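Local structure of syncytin-1 (Homo sapiens, 5HA6) at residues S46-Q51 against E98-I103. The protein probably drives cell-cell membrane fusion as the fusion subunit of an endogenous retroviral envelope glycoprotein, folding into a trimeric helical hairpin bundle. The protein carries 1 engineered substitution. Sequence-based numbering, arbitrary orientation.
Sequences SLVTLQ and EKVKEI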
loop_
_atom_site.group_PDB
_atom_site.type_symbol
_atom_site.label_atom_id
_atom_site.label_comp_id
_atom_site.label_asym_id
_atom_site.label_seq_id
_atom_site.Cartn_x
_atom_site.Cartn_y
_atom_site.Cartn_z
ATOM N N SER A 46 8.448 -2.878 -1.368
ATOM C CA SER A 46 7.280 -2.732 -0.505
ATOM C C SER A 46 6.016 -2.433 -1.285
ATOM O O SER A 46 4.933 -3.022 -1.013
ATOM C CB SER A 46 7.536 -1.651 0.551
ATOM O OG SER A 46 8.649 -1.991 1.356
ATOM N N LEU A 47 6.115 -1.516 -2.242
ATOM C CA LEU A 47 4.951 -1.170 -3.065
ATOM C C LEU A 47 4.429 -2.404 -3.786
ATOM O O LEU A 47 3.204 -2.650 -3.817
ATOM C CB LEU A 47 5.295 -0.066 -4.089
ATOM C CG LEU A 47 5.676 1.282 -3.489
ATOM C CD1 LEU A 47 6.285 2.190 -4.595
ATOM C CD2 LEU A 47 4.508 1.996 -2.791
ATOM N N VAL A 48 5.356 -3.213 -4.324
ATOM C CA VAL A 48 4.958 -4.416 -5.029
ATOM C C VAL A 48 4.243 -5.357 -4.111
ATOM O O VAL A 48 3.190 -5.945 -4.481
ATOM C CB VAL A 48 6.177 -5.129 -5.678
ATOM C CG1 VAL A 48 5.824 -6.549 -6.104
ATOM C CG2 VAL A 48 6.642 -4.301 -6.853
ATOM N N THR A 49 4.779 -5.513 -2.907
ATOM C CA THR A 49 4.151 -6.420 -1.991
ATOM C C THR A 49 2.788 -5.957 -1.469
ATOM O O THR A 49 1.872 -6.788 -1.313
ATOM C CB THR A 49 5.098 -6.722 -0.822
ATOM O OG1 THR A 49 6.204 -7.455 -1.354
ATOM C CG2 THR A 49 4.440 -7.615 0.194
ATOM N N LEU A 50 2.632 -4.666 -1.233
ATOM C CA LEU A 50 1.326 -4.142 -0.877
ATOM C C LEU A 50 0.332 -4.400 -2.000
ATOM O O LEU A 50 -0.830 -4.858 -1.742
ATOM C CB LEU A 50 1.420 -2.657 -0.552
ATOM C CG LEU A 50 2.207 -2.347 0.706
ATOM C CD1 LEU A 50 2.605 -0.920 0.814
ATOM C CD2 LEU A 50 1.367 -2.695 1.918
ATOM N N GLN A 51 0.742 -4.149 -3.239
ATOM C CA GLN A 51 -0.153 -4.474 -4.381
ATOM C C GLN A 51 -0.480 -5.953 -4.516
ATOM O O GLN A 51 -1.642 -6.312 -4.788
ATOM C CB GLN A 51 0.427 -3.999 -5.712
ATOM C CG GLN A 51 -0.549 -4.142 -6.890
ATOM C CD GLN A 51 -1.731 -3.210 -6.727
ATOM O OE1 GLN A 51 -1.543 -1.995 -6.640
ATOM N NE2 GLN A 51 -2.948 -3.766 -6.623
ATOM N N GLU A 98 3.370 0.002 -12.886
ATOM C CA GLU A 98 4.077 0.937 -13.772
ATOM C C GLU A 98 5.011 1.867 -13.018
ATOM O O GLU A 98 6.190 1.999 -13.390
ATOM C CB GLU A 98 3.098 1.802 -14.582
ATOM C CG GLU A 98 3.851 2.875 -15.433
ATOM C CD GLU A 98 4.872 2.304 -16.433
ATOM O OE1 GLU A 98 4.774 1.093 -16.812
ATOM O OE2 GLU A 98 5.775 3.090 -16.893
ATOM N N LYS A 99 4.501 2.497 -11.947
ATOM C CA LYS A 99 5.346 3.399 -11.151
ATOM C C LYS A 99 6.584 2.711 -10.564
ATOM O O LYS A 99 7.683 3.301 -10.555
ATOM C CB LYS A 99 4.553 4.038 -9.984
ATOM C CG LYS A 99 3.330 4.819 -10.390
ATOM C CD LYS A 99 3.643 6.045 -11.225
ATOM C CE LYS A 99 2.375 6.705 -11.707
ATOM N NZ LYS A 99 2.672 7.978 -12.391
ATOM N N VAL A 100 6.403 1.496 -10.039
ATOM C CA VAL A 100 7.531 0.687 -9.541
ATOM C C VAL A 100 8.586 0.440 -10.611
ATOM O O VAL A 100 9.790 0.598 -10.356
ATOM C CB VAL A 100 7.036 -0.654 -9.002
ATOM C CG1 VAL A 100 8.202 -1.638 -8.769
ATOM C CG2 VAL A 100 6.250 -0.419 -7.684
ATOM N N LYS A 101 8.140 0.058 -11.809
ATOM C CA LYS A 101 9.090 -0.255 -12.856
ATOM C C LYS A 101 9.829 1.014 -13.270
ATOM O O LYS A 101 11.037 0.964 -13.546
ATOM C CB LYS A 101 8.383 -0.948 -14.048
ATOM C CG LYS A 101 8.038 -2.452 -13.760
ATOM C CD LYS A 101 7.258 -3.112 -14.865
ATOM C CE LYS A 101 6.841 -4.548 -14.506
ATOM N NZ LYS A 101 6.358 -5.289 -15.688
ATOM N N GLU A 102 9.120 2.150 -13.270
ATOM C CA GLU A 102 9.767 3.460 -13.530
ATOM C C GLU A 102 10.816 3.834 -12.465
ATOM O O GLU A 102 11.909 4.298 -12.777
ATOM C CB GLU A 102 8.698 4.552 -13.594
ATOM C CG GLU A 102 7.876 4.516 -14.876
ATOM C CD GLU A 102 6.736 5.540 -14.822
ATOM O OE1 GLU A 102 6.863 6.532 -14.047
ATOM O OE2 GLU A 102 5.712 5.346 -15.517
ATOM N N ILE A 103 10.473 3.630 -11.202
ATOM C CA ILE A 103 11.462 3.773 -10.130
ATOM C C ILE A 103 12.700 2.868 -10.307
ATOM O O ILE A 103 13.851 3.314 -10.145
ATOM C CB ILE A 103 10.792 3.497 -8.783
ATOM C CG1 ILE A 103 9.758 4.621 -8.503
ATOM C CG2 ILE A 103 11.823 3.370 -7.698
ATOM C CD1 ILE A 103 8.870 4.357 -7.302
#
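Val100 turns CG2 mainly to Leu47 and CG1 mainly to Val48, and the contact is wholly apolar: no hydrogen bond passes between 46-51 and 98-103. CG2 of Val100 lies 3.7 Å from CB and 4.0 Å from CD1 of Leu47, alongside the leucine, as the two side chains pass in opposite directions. The leucine CG stands beside its own backbone N (chi1 -64°), and from there the branch carries on past the valine until CD1 of Leu47 comes 4.3 Å from CD1 of Ile103, one helical turn further on. Val48 approaches from the flank, crossing Val100 at about a right angle. Its CG2 touches CG1 of Val100 at 3.6 Å, with CG2 of Val100 next at 4.0 Å. Val48 is partly exposed, whereas Leu47, Val100 and Ile103 are buried, so it closes the apolar patch on its more open side.

The segment axes run nearly antiparallel, at 163°, and approach to 10.1 Å; 156 Å² is buried. Leu47 also packs on Leu50 of the second subunit and Leu47 of the third, while salt bridges join Lys99 to Asp45 and Glu102 to Arg42, both of the second subunit. Helix 93-115 thus folds back along the long helix 25-71 and also meets that of a neighbouring subunit, consistent with the post-fusion six-helix bundle of class I fusion proteins.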